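Long-range contacts in gram-negative insecticidal protein (Chromobacterium piscinae, PDB 6FBM), which acts as an insecticidal toxin, probably by forming membrane pores through its MACPF region, to which a beta-tripod region is joined: residues L318-R323 / P372-L377; P324-A329 / D368-I373; K353-F358 / R416-V421; G381-P386 / D436-H441; G476-S481 / V508-I513. All coordinates share one frame; numbering follows the deposited sequence.

Contact 1 (L318-R323 / P372-L377)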
# COMPACT_ATOMS: atom_id res chain seq x y z
N LEU A 318 11.50 6.17 58.96
CA LEU A 318 10.56 6.61 59.97
C LEU A 318 10.92 8.02 60.35
O LEU A 318 12.02 8.30 60.78
CB LEU A 318 10.60 5.68 61.17
CG LEU A 318 10.06 4.27 60.93
CD1 LEU A 318 10.25 3.39 62.16
CD2 LEU A 318 8.59 4.31 60.53
N LEU A 319 9.94 8.90 60.20
CA LEU A 319 10.06 10.27 60.62
C LEU A 319 9.61 10.33 62.06
O LEU A 319 8.44 10.07 62.36
CB LEU A 319 9.16 11.11 59.72
CG LEU A 319 9.16 12.63 59.83
CD1 LEU A 319 10.53 13.22 59.63
CD2 LEU A 319 8.16 13.18 58.83
N MET A 320 10.54 10.68 62.95
CA MET A 320 10.27 10.77 64.39
C MET A 320 9.97 12.20 64.86
O MET A 320 10.60 13.19 64.44
CB MET A 320 11.47 10.26 65.17
CG MET A 320 11.20 10.04 66.63
SD MET A 320 12.55 9.17 67.44
CE MET A 320 13.89 10.36 67.31
N ASP A 321 9.01 12.29 65.76
CA ASP A 321 8.81 13.46 66.59
C ASP A 321 9.02 12.97 68.03
O ASP A 321 8.19 12.24 68.56
CB ASP A 321 7.40 14.01 66.35
CG ASP A 321 7.06 15.16 67.26
OD1 ASP A 321 7.87 15.48 68.15
OD2 ASP A 321 5.96 15.71 67.13
N ALA A 322 10.16 13.35 68.62
CA ALA A 322 10.57 12.83 69.93
C ALA A 322 9.91 13.55 71.10
O ALA A 322 9.93 13.02 72.22
CB ALA A 322 12.10 12.88 70.09
N ARG A 323 9.31 14.73 70.87
CA ARG A 323 8.70 15.52 71.94
C ARG A 323 7.25 15.90 71.57
O ARG A 323 6.91 17.09 71.50
CB ARG A 323 9.51 16.79 72.25
CG ARG A 323 11.01 16.65 72.60
CD ARG A 323 11.62 18.04 72.56
NE ARG A 323 13.05 18.10 72.87
CZ ARG A 323 14.06 17.76 72.06
NH1 ARG A 323 13.84 17.29 70.83
NH2 ARG A 323 15.33 17.89 72.49
N PRO A 372 8.16 8.91 71.91
CA PRO A 372 8.18 9.36 70.54
C PRO A 372 7.00 8.79 69.69
O PRO A 372 6.41 7.75 70.02
CB PRO A 372 9.52 8.86 70.03
CG PRO A 372 9.82 7.66 70.84
CD PRO A 372 9.17 7.85 72.17
N ILE A 373 6.68 9.53 68.65
CA ILE A 373 5.74 9.10 67.62
C ILE A 373 6.44 9.10 66.28
O ILE A 373 7.40 9.83 66.08
CB ILE A 373 4.43 9.94 67.62
CG1 ILE A 373 4.71 11.43 67.42
CG2 ILE A 373 3.69 9.70 68.92
CD1 ILE A 373 3.47 12.30 67.42
N PHE A 374 6.01 8.22 65.40
CA PHE A 374 6.71 7.94 64.15
C PHE A 374 5.73 7.99 62.99
O PHE A 374 4.57 7.62 63.13
CB PHE A 374 7.38 6.59 64.20
CG PHE A 374 8.39 6.47 65.29
CD1 PHE A 374 9.70 6.84 65.07
CD2 PHE A 374 8.06 5.96 66.51
CE1 PHE A 374 10.66 6.72 66.07
CE2 PHE A 374 9.01 5.83 67.52
CZ PHE A 374 10.32 6.19 67.29
N LYS A 375 6.21 8.47 61.86
CA LYS A 375 5.42 8.58 60.65
C LYS A 375 6.08 7.78 59.53
O LYS A 375 7.28 7.87 59.31
CB LYS A 375 5.27 10.04 60.26
CG LYS A 375 4.59 10.22 58.91
CD LYS A 375 4.18 11.67 58.68
CE LYS A 375 3.58 11.85 57.29
NZ LYS A 375 2.65 13.02 57.28
N ASP A 376 5.26 7.02 58.81
CA ASP A 376 5.68 6.28 57.65
C ASP A 376 5.77 7.24 56.46
O ASP A 376 4.84 7.35 55.67
CB ASP A 376 4.70 5.13 57.40
CG ASP A 376 5.25 4.06 56.44
OD1 ASP A 376 6.26 4.33 55.74
OD2 ASP A 376 4.67 2.95 56.41
N LEU A 377 6.89 7.95 56.35
CA LEU A 377 7.02 9.10 55.42
C LEU A 377 6.80 8.73 53.95
O LEU A 377 6.02 9.38 53.24
CB LEU A 377 8.41 9.74 55.54
CG LEU A 377 8.66 11.01 54.72
CD1 LEU A 377 7.50 12.02 54.74
CD2 LEU A 377 9.95 11.69 55.23
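Leu318 lays its CB 4.2 Å from CD1 of the Phe374 ring. Leu319 turns to the other face of the sheet and pairs with Lys375: Leu319 N donates to Lys375 O (3.0 Å), and Lys375 N donates back to Leu319 O (2.8 Å). Leu319 CB lies beside Lys375 CB; CG is anti to the backbone N (chi1 -174°), and beyond it CD2 reaches Leu377 CD2. The Lys375 chain heads away from this strand, and its NZ is bonded to Asn350 O. Met320 and Phe374 come next, lying side by side and pointing the same way. Met320 SD sits 3.4 Å from Phe374 CE1, an oblique Met-aromatic contact 58° off the ring normal, while Met320 CG also touches Pro372 CB at 4.0 Å. At Asp321 the backbone is bonded both ways again, Asp321 N to Ile373 O at 3.0 Å and Ile373 N to Asp321 O at 3.1 Å. Asp321 OD1 then accepts from the N of Arg323, an Asx turn just where the strand ends, and Ala322 packs its CA against Pro372 CB. Leu318, Met320 and Phe374 thus share one face with Ile513, and Tyr352 packs on the other. This is the antiparallel pair formed by the two inner strands of a mixed four-stranded sheet, consistent with the beta-tripod part of the toxin.

Contact 2 (P324-A329 / D368-I373)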
# COMPACT_ATOMS: atom_id res chain seq x y z
N PRO A 324 6.37 14.89 71.35
CA PRO A 324 4.98 15.24 71.13
C PRO A 324 4.27 15.60 72.44
O PRO A 324 4.82 15.35 73.53
CB PRO A 324 4.41 13.94 70.56
CG PRO A 324 5.17 12.88 71.26
CD PRO A 324 6.56 13.43 71.41
N PRO A 325 3.06 16.17 72.34
CA PRO A 325 2.31 16.42 73.55
C PRO A 325 1.96 15.12 74.28
O PRO A 325 1.48 14.20 73.64
CB PRO A 325 1.04 17.14 73.07
CG PRO A 325 1.38 17.66 71.72
CD PRO A 325 2.37 16.68 71.14
N MET A 326 2.21 15.05 75.58
CA MET A 326 1.87 13.88 76.37
C MET A 326 0.62 14.16 77.18
O MET A 326 0.51 15.18 77.84
CB MET A 326 3.04 13.52 77.29
CG MET A 326 4.33 13.26 76.55
SD MET A 326 4.29 11.88 75.40
CE MET A 326 3.89 10.52 76.47
N VAL A 327 -0.35 13.26 77.05
CA VAL A 327 -1.65 13.40 77.70
C VAL A 327 -1.77 12.21 78.65
O VAL A 327 -1.32 11.11 78.35
CB VAL A 327 -2.78 13.41 76.65
CG1 VAL A 327 -4.15 13.44 77.33
CG2 VAL A 327 -2.60 14.58 75.69
N LYS A 328 -2.36 12.45 79.81
CA LYS A 328 -2.43 11.43 80.85
C LYS A 328 -3.46 10.37 80.49
O LYS A 328 -4.58 10.68 80.06
CB LYS A 328 -2.73 12.03 82.20
CG LYS A 328 -2.32 11.14 83.37
CD LYS A 328 -2.77 11.73 84.67
CE LYS A 328 -2.16 11.02 85.82
NZ LYS A 328 -2.37 11.75 87.11
N ALA A 329 -3.08 9.10 80.68
CA ALA A 329 -3.91 7.98 80.30
C ALA A 329 -4.11 7.01 81.46
O ALA A 329 -4.28 5.81 81.24
CB ALA A 329 -3.30 7.29 79.09
N ASP A 368 6.92 12.97 83.02
CA ASP A 368 8.36 13.18 83.27
C ASP A 368 9.19 13.17 82.00
O ASP A 368 10.28 13.73 81.98
CB ASP A 368 8.93 12.12 84.23
CG ASP A 368 8.32 12.19 85.64
OD1 ASP A 368 7.69 13.22 85.99
OD2 ASP A 368 8.45 11.21 86.40
N GLY A 369 8.70 12.52 80.94
CA GLY A 369 9.36 12.49 79.66
C GLY A 369 8.38 12.42 78.50
O GLY A 369 7.16 12.65 78.66
N HIS A 370 8.90 12.04 77.34
CA HIS A 370 8.14 11.94 76.13
C HIS A 370 8.30 10.56 75.51
O HIS A 370 9.38 9.99 75.52
CB HIS A 370 8.58 13.03 75.15
CG HIS A 370 8.26 14.41 75.62
ND1 HIS A 370 7.07 15.04 75.31
CD2 HIS A 370 8.96 15.28 76.38
CE1 HIS A 370 7.07 16.24 75.85
NE2 HIS A 370 8.20 16.41 76.50
N ALA A 371 7.19 10.05 74.98
CA ALA A 371 7.18 8.87 74.14
C ALA A 371 7.18 9.34 72.71
O ALA A 371 6.29 10.07 72.31
CB ALA A 371 5.95 8.02 74.41
N PRO A 372 8.16 8.91 71.91
CA PRO A 372 8.18 9.36 70.54
C PRO A 372 7.00 8.79 69.69
O PRO A 372 6.41 7.75 70.02
CB PRO A 372 9.52 8.86 70.03
CG PRO A 372 9.82 7.66 70.84
CD PRO A 372 9.17 7.85 72.17
N ILE A 373 6.68 9.53 68.65
CA ILE A 373 5.74 9.10 67.62
C ILE A 373 6.44 9.10 66.28
O ILE A 373 7.40 9.83 66.08
CB ILE A 373 4.43 9.94 67.62
CG1 ILE A 373 4.71 11.43 67.42
CG2 ILE A 373 3.69 9.70 68.92
CD1 ILE A 373 3.47 12.30 67.42
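Two polar bonds tie Pro324 and Met326 to the loop at His370 and Ala371. His370 ND1 donates to Pro324 O over 2.9 Å. The oxygen lies at the imidazole edge, close to the ring plane, and the donor lies in the plane of the carbonyl; the N-H, however, meets the oxygen at a bent 137°. The second bond is weak but straight: Ala371 N points at Met326 SD, 3.5 Å away, with 172° at the hydrogen. The sulfur thus faces a backbone amide, and its approach to the His370 ring is only oblique.

These bonds tie the start of one sheet's outer strand to the loop that enters another sheet of the beta-rich, probably beta-tripod, region. Residues 326-331 form an outer strand of a three-stranded antiparallel sheet with 342-346 and 358-360, whereas 368-372 is the loop leading into strand 373-376 of a neighbouring mixed sheet.

Apolar packing fills in around the bonds. The Met326 chain folds back on itself, bent at chi2 and again at chi3 (-60°), the last turn bringing CE to 3.8 Å from Ala371 CB. Met326 CG lies 3.5 Å from His370 ND1 and also touches Gly369 O. Phe358 and Ala367 also pack on this methionine. At the other end, Pro324 and Ile373 run past one another, pointing opposite ways, with Pro324 CB 3.7 Å from Ile373 CD1; Pro346 packs on both. The proline ring also leans on the loop backbone, its CG 3.2 Å from Ala371 O.

Contact 3 (K353-F358 / R416-V421)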
# COMPACT_ATOMS: atom_id res chain seq x y z
N LYS A 353 2.33 8.22 64.39
CA LYS A 353 1.73 7.09 65.08
C LYS A 353 2.40 6.79 66.43
O LYS A 353 3.60 6.96 66.58
CB LYS A 353 1.78 5.85 64.19
CG LYS A 353 1.22 6.04 62.79
CD LYS A 353 -0.30 6.30 62.77
CE LYS A 353 -0.78 6.66 61.37
NZ LYS A 353 -2.25 6.45 61.27
N MET A 354 1.58 6.36 67.37
CA MET A 354 2.02 5.93 68.70
C MET A 354 2.58 4.54 68.63
O MET A 354 2.02 3.69 67.93
CB MET A 354 0.83 5.93 69.66
CG MET A 354 1.12 5.43 71.07
SD MET A 354 -0.39 5.56 72.01
CE MET A 354 0.11 4.68 73.50
N VAL A 355 3.68 4.32 69.36
CA VAL A 355 4.26 2.98 69.51
C VAL A 355 4.27 2.44 70.94
O VAL A 355 4.54 1.24 71.15
CB VAL A 355 5.67 2.92 68.93
CG1 VAL A 355 5.60 3.17 67.44
CG2 VAL A 355 6.60 3.91 69.61
N GLY A 356 3.97 3.30 71.92
CA GLY A 356 4.00 2.91 73.33
C GLY A 356 3.59 4.02 74.25
O GLY A 356 3.51 5.17 73.82
N GLN A 357 3.30 3.66 75.50
CA GLN A 357 3.03 4.63 76.57
C GLN A 357 4.31 5.05 77.23
O GLN A 357 5.26 4.27 77.30
CB GLN A 357 2.12 4.05 77.66
CG GLN A 357 0.69 4.44 77.44
CD GLN A 357 -0.24 3.78 78.39
OE1 GLN A 357 0.14 2.91 79.18
NE2 GLN A 357 -1.49 4.18 78.33
N PHE A 358 4.30 6.27 77.75
CA PHE A 358 5.32 6.67 78.70
C PHE A 358 4.85 6.30 80.11
O PHE A 358 3.68 6.57 80.45
CB PHE A 358 5.63 8.17 78.62
CG PHE A 358 6.82 8.54 79.41
CD1 PHE A 358 8.09 8.39 78.86
CD2 PHE A 358 6.70 8.94 80.73
CE1 PHE A 358 9.23 8.67 79.61
CE2 PHE A 358 7.84 9.24 81.49
CZ PHE A 358 9.09 9.11 80.92
N ARG A 416 6.48 -5.77 65.06
CA ARG A 416 6.78 -5.83 66.49
C ARG A 416 6.21 -4.62 67.18
O ARG A 416 6.16 -3.54 66.61
CB ARG A 416 8.30 -5.76 66.70
CG ARG A 416 9.10 -6.84 66.03
CD ARG A 416 8.98 -8.14 66.79
NE ARG A 416 9.81 -9.13 66.11
CZ ARG A 416 9.47 -9.82 65.03
NH1 ARG A 416 8.27 -9.71 64.49
NH2 ARG A 416 10.36 -10.65 64.50
N ALA A 417 5.81 -4.79 68.44
CA ALA A 417 5.39 -3.67 69.28
C ALA A 417 6.59 -3.15 70.07
O ALA A 417 7.49 -3.90 70.42
CB ALA A 417 4.27 -4.10 70.20
N LEU A 418 6.60 -1.84 70.30
CA LEU A 418 7.71 -1.18 70.98
C LEU A 418 7.42 -0.86 72.45
O LEU A 418 8.36 -0.63 73.22
CB LEU A 418 8.08 0.10 70.26
CG LEU A 418 8.37 -0.04 68.76
CD1 LEU A 418 9.01 1.25 68.24
CD2 LEU A 418 9.29 -1.23 68.46
N GLY A 419 6.15 -0.87 72.84
CA GLY A 419 5.78 -0.64 74.22
C GLY A 419 4.39 -1.09 74.57
O GLY A 419 3.50 -1.08 73.73
N ASP A 420 4.21 -1.47 75.84
CA ASP A 420 2.90 -1.87 76.33
C ASP A 420 2.09 -0.66 76.74
O ASP A 420 2.59 0.44 76.82
CB ASP A 420 3.04 -2.86 77.47
CG ASP A 420 3.63 -4.18 77.03
OD1 ASP A 420 3.51 -4.54 75.85
OD2 ASP A 420 4.22 -4.88 77.87
N VAL A 421 0.82 -0.92 77.01
CA VAL A 421 -0.16 0.07 77.39
C VAL A 421 -0.87 -0.40 78.64
O VAL A 421 -1.41 -1.51 78.67
CB VAL A 421 -1.20 0.23 76.28
CG1 VAL A 421 -2.31 1.16 76.71
CG2 VAL A 421 -0.53 0.70 74.99
O HOH W 1 4.63 -0.34 68.79
O HOH W 2 5.12 1.41 76.46
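Gly356 and Gly419 bring two buried loop segments together in close backbone packing, at a junction between sheets of the probable beta-tripod region. Residues 353-358 run from strand 352-354 towards strand 358-360, and residues 416-421 link strand 415-416 to strand 421-426. Their touching parts run 60° apart. At the crossing the two glycine CA atoms are 4.1 Å from each other, a spacing possible because neither residue carries a side chain between the backbones.

Water helps to join the two segments. One molecule donates to Val355 O at 2.8 Å and accepts from Leu418 N at 2.9 Å, so it links a carbonyl of one loop to an amide of the other. A second water lies near Gln357 O and Asp420 O.

Side chains close the contact on both sides of the glycines. Leu418 crosses Val355 obliquely; Leu418 CG is anti to the carbonyl carbon (chi1 -53°), and CD1 beyond it rests 3.8 Å from Val355 CB. Val508 packs on the same leucine. At the other end Gln357 and Val421 cross at about a right angle, with Gln357 NE2 3.5 Å from Val421 CG1. The amide group of Gln357 is held by partners beyond the two loops: OE1 accepts from Met422 N, and NE2 bonds to Asn345 OD1. The Asp420 carboxylate is bonded elsewhere, in a salt bridge with Arg408 and by Gly485 N. The Met354 chain, extended throughout, ends with CE 4.3 Å from Val421 CG2.

Contact 4 (G381-P386 / D436-H441)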
# COMPACT_ATOMS: atom_id res chain seq x y z
N GLY A 381 4.58 1.00 54.30
CA GLY A 381 3.97 0.00 55.18
C GLY A 381 4.86 -0.52 56.28
O GLY A 381 4.65 -1.64 56.76
N VAL A 382 5.86 0.25 56.69
CA VAL A 382 6.70 -0.12 57.86
C VAL A 382 6.01 0.01 59.21
O VAL A 382 6.42 -0.63 60.18
CB VAL A 382 8.03 0.67 57.92
CG1 VAL A 382 8.91 0.33 56.73
CG2 VAL A 382 7.80 2.16 57.96
N LEU A 383 5.00 0.88 59.26
CA LEU A 383 4.08 0.97 60.37
C LEU A 383 2.81 0.32 59.94
O LEU A 383 2.29 0.62 58.86
CB LEU A 383 3.80 2.42 60.74
CG LEU A 383 5.03 3.26 61.12
CD1 LEU A 383 4.61 4.68 61.43
CD2 LEU A 383 5.79 2.63 62.29
N LYS A 384 2.28 -0.55 60.79
CA LYS A 384 1.01 -1.18 60.54
C LYS A 384 0.30 -1.35 61.86
O LYS A 384 0.94 -1.68 62.85
CB LYS A 384 1.23 -2.55 59.90
CG LYS A 384 -0.00 -3.17 59.33
CD LYS A 384 0.29 -4.42 58.55
CE LYS A 384 -1.02 -4.89 57.93
NZ LYS A 384 -0.75 -6.08 57.13
N ALA A 385 -1.02 -1.14 61.87
CA ALA A 385 -1.81 -1.34 63.10
C ALA A 385 -1.66 -2.76 63.67
O ALA A 385 -1.44 -3.72 62.91
CB ALA A 385 -3.29 -1.04 62.86
N PRO A 386 -1.79 -2.90 65.01
CA PRO A 386 -1.82 -4.23 65.61
C PRO A 386 -3.04 -5.00 65.22
O PRO A 386 -4.05 -4.40 64.89
CB PRO A 386 -1.82 -3.92 67.11
CG PRO A 386 -2.40 -2.57 67.25
CD PRO A 386 -1.99 -1.84 66.02
N ASP A 436 -4.38 5.18 66.63
CA ASP A 436 -3.12 5.54 66.01
C ASP A 436 -1.93 4.79 66.59
O ASP A 436 -0.79 5.16 66.35
CB ASP A 436 -2.90 7.07 66.10
CG ASP A 436 -3.97 7.89 65.35
OD1 ASP A 436 -4.62 7.35 64.40
OD2 ASP A 436 -4.10 9.09 65.69
N TYR A 437 -2.18 3.72 67.34
CA TYR A 437 -1.11 2.80 67.74
C TYR A 437 -0.73 1.92 66.56
O TYR A 437 -1.59 1.37 65.86
CB TYR A 437 -1.53 1.91 68.91
CG TYR A 437 -0.39 1.13 69.54
CD1 TYR A 437 0.03 -0.07 69.00
CD2 TYR A 437 0.26 1.60 70.68
CE1 TYR A 437 1.08 -0.79 69.56
CE2 TYR A 437 1.30 0.87 71.26
CZ TYR A 437 1.69 -0.32 70.71
OH TYR A 437 2.72 -1.04 71.28
N VAL A 438 0.59 1.76 66.38
CA VAL A 438 1.10 0.89 65.35
C VAL A 438 2.23 0.05 65.87
O VAL A 438 2.90 0.40 66.85
CB VAL A 438 1.60 1.68 64.10
CG1 VAL A 438 0.44 2.42 63.47
CG2 VAL A 438 2.73 2.65 64.47
N CYS A 439 2.43 -1.07 65.18
CA CYS A 439 3.63 -1.86 65.29
C CYS A 439 4.55 -1.48 64.16
O CYS A 439 4.12 -0.88 63.18
CB CYS A 439 3.27 -3.34 65.22
SG CYS A 439 2.17 -3.81 66.53
N VAL A 440 5.81 -1.87 64.30
CA VAL A 440 6.86 -1.48 63.40
C VAL A 440 7.39 -2.75 62.77
O VAL A 440 7.47 -3.77 63.45
CB VAL A 440 7.98 -0.76 64.18
CG1 VAL A 440 9.11 -0.30 63.23
CG2 VAL A 440 7.38 0.46 64.89
N HIS A 441 7.71 -2.70 61.48
CA HIS A 441 8.18 -3.90 60.79
C HIS A 441 9.53 -4.35 61.36
O HIS A 441 10.39 -3.51 61.66
CB HIS A 441 8.27 -3.70 59.26
CG HIS A 441 8.47 -4.98 58.51
ND1 HIS A 441 9.70 -5.36 58.00
CD2 HIS A 441 7.62 -5.98 58.19
CE1 HIS A 441 9.59 -6.54 57.41
NE2 HIS A 441 8.34 -6.95 57.53
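Leu383 and Val440 form a non-hydrogen-bonded pair in a short antiparallel strand pairing, part of a three-stranded sheet in which 439-441 lies between 383-384 and 415-416. Three backbone bonds zip the segments together. His441 N donates to Val382 O (2.8 Å); Lys384 and Cys439 form a hydrogen-bonded pair, with Lys384 N to Cys439 O at 3.0 Å and Cys439 N to Lys384 O at 2.8 Å.

On one face Leu383 and Val440 lie side by side, pointing the same way. Leu383 CD2 touches Val440 CG2 at 3.7 Å, and it also meets CG2 of Val438. Val438 CG1 is anti to the carbonyl carbon (chi1 -63°), which leaves CG2 between the backbone N and the carbonyl carbon. Leu318 and Lys353 pack against this group from neighbouring strands.

Beyond the strand the pairing gives way to a proline. Pro386 CD rests 3.2 Å from Tyr437 O, its CG lies obliquely 3.9 Å from Tyr437 CD1, and its CB reaches Cys439 SG at 4.0 Å. The tyrosine is anchored elsewhere: its OH bonds to Gly419 O, and Trp389 meets its ring edge-to-face. Having no N-H, Pro386 cannot donate to Tyr437 O as a strand residue might; there the two segments are joined by van der Waals contacts of the proline ring, and the backbone bonding stays with residues 382-384.

Contact 5 (G476-S481 / V508-I513)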
# COMPACT_ATOMS: atom_id res chain seq x y z
N GLY A 476 22.23 -0.55 69.26
CA GLY A 476 21.83 0.22 68.08
C GLY A 476 20.40 0.79 68.04
O GLY A 476 20.09 1.61 67.14
N ALA A 477 19.55 0.39 68.99
CA ALA A 477 18.20 0.94 69.09
C ALA A 477 18.17 2.25 69.86
O ALA A 477 18.99 2.47 70.75
CB ALA A 477 17.25 -0.05 69.73
N VAL A 478 17.19 3.09 69.53
CA VAL A 478 16.97 4.35 70.18
C VAL A 478 16.74 4.02 71.64
O VAL A 478 16.07 3.02 71.93
CB VAL A 478 15.71 5.05 69.60
CG1 VAL A 478 15.34 6.34 70.35
CG2 VAL A 478 15.89 5.35 68.11
N ALA A 479 17.30 4.82 72.55
CA ALA A 479 17.04 4.67 73.99
C ALA A 479 15.54 4.84 74.17
O ALA A 479 15.00 5.92 73.92
CB ALA A 479 17.78 5.73 74.81
N SER A 480 14.86 3.75 74.55
CA SER A 480 13.40 3.71 74.54
C SER A 480 12.80 4.58 75.62
O SER A 480 13.38 4.71 76.69
CB SER A 480 12.91 2.30 74.73
OG SER A 480 11.50 2.26 74.79
N SER A 481 11.62 5.14 75.35
CA SER A 481 10.85 5.87 76.34
C SER A 481 9.61 5.11 76.77
O SER A 481 8.70 5.66 77.37
CB SER A 481 10.45 7.23 75.76
OG SER A 481 11.57 7.87 75.20
N VAL A 508 13.35 -0.05 68.33
CA VAL A 508 13.47 0.50 67.00
C VAL A 508 14.87 1.04 66.79
O VAL A 508 15.36 1.83 67.60
CB VAL A 508 12.38 1.55 66.69
CG1 VAL A 508 12.44 2.80 67.60
CG2 VAL A 508 12.39 1.92 65.22
N LYS A 509 15.51 0.59 65.69
CA LYS A 509 16.88 0.95 65.32
C LYS A 509 17.08 2.45 65.06
O LYS A 509 16.22 3.10 64.43
CB LYS A 509 17.31 0.22 64.05
CG LYS A 509 17.49 -1.29 64.17
CD LYS A 509 17.70 -1.88 62.78
CE LYS A 509 18.48 -3.17 62.77
NZ LYS A 509 18.56 -3.63 61.36
N THR A 510 18.24 2.96 65.49
CA THR A 510 18.65 4.33 65.20
C THR A 510 18.80 4.54 63.68
O THR A 510 18.46 5.62 63.17
CB THR A 510 19.96 4.69 65.94
OG1 THR A 510 19.77 4.55 67.34
CG2 THR A 510 20.42 6.14 65.64
N SER A 511 19.28 3.51 62.97
CA SER A 511 19.47 3.61 61.53
C SER A 511 18.18 3.80 60.72
O SER A 511 18.25 4.28 59.59
CB SER A 511 20.28 2.43 60.98
OG SER A 511 19.72 1.19 61.35
N ALA A 512 17.02 3.45 61.30
CA ALA A 512 15.71 3.54 60.61
C ALA A 512 14.98 4.85 60.89
O ALA A 512 13.92 5.12 60.29
CB ALA A 512 14.84 2.36 61.00
N ILE A 513 15.57 5.68 61.75
CA ILE A 513 14.86 6.79 62.37
C ILE A 513 15.54 8.13 62.10
O ILE A 513 16.77 8.23 62.07
CB ILE A 513 14.78 6.48 63.87
CG1 ILE A 513 13.43 5.85 64.15
CG2 ILE A 513 15.01 7.71 64.78
CD1 ILE A 513 13.43 5.10 65.47
O HOH W 3 21.03 1.68 64.44
O HOH W 4 13.89 1.60 70.93
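Thr510 grips Gly476 with both its backbone and its hydroxyl. Its N-H runs straight (169°) to Gly476 O at 2.8 Å, in the carbonyl plane. Because OG1 is anti to the carbonyl carbon and beside the backbone N (chi1 -60°), the hydroxyl can donate to the same oxygen at 3.0 Å, coming from above that plane. A water donates to Gly476 O as well and accepts from Ser511 N, so three donors surround one carbonyl.

Two residues on, Val478 N donates to Val508 O at 2.9 Å, and a second water joins Val478 O to Val508 N. With CG1 of Val478 anti to its backbone N (chi1 174°), CG2 is the methyl that goes across: it lies 3.6 Å from Ile513 CD1, the two side chains crossing at about a right angle, and it also touches Val508 O. Ile513 continues to Leu318, Met320 and Phe374, a hydrophobic patch of the adjoining mixed sheet. Between the two bonded sites, Ala477 and Lys509 come within 4.0 Å, CA to CA. This is a single beta bridge between two loops, flanked by bridging waters, beside the short turn that leads into strand 513-515.

How the contacts relate
All five contacts lie on the same side of the chain's centre, in the beta-rich part of the toxin. Contact 1 sits in the middle: its centre is 11 to 13 Å from each of the other four. It shares Pro372 and Ile373 with contact 2, and strand 373-376 adjoins 352-354 of contact 3, Phe374 O lying 2.6 Å from Lys353 N. Contact 5 meets it where Leu318 N lies 3.0 Å from Ala512 O. Contacts 3 and 4 have the nearest centres, about 10 Å apart, with Arg416 N 2.8 Å from Val440 O. Contacts 2 and 4 do not touch, their nearest atoms being about 7 Å apart.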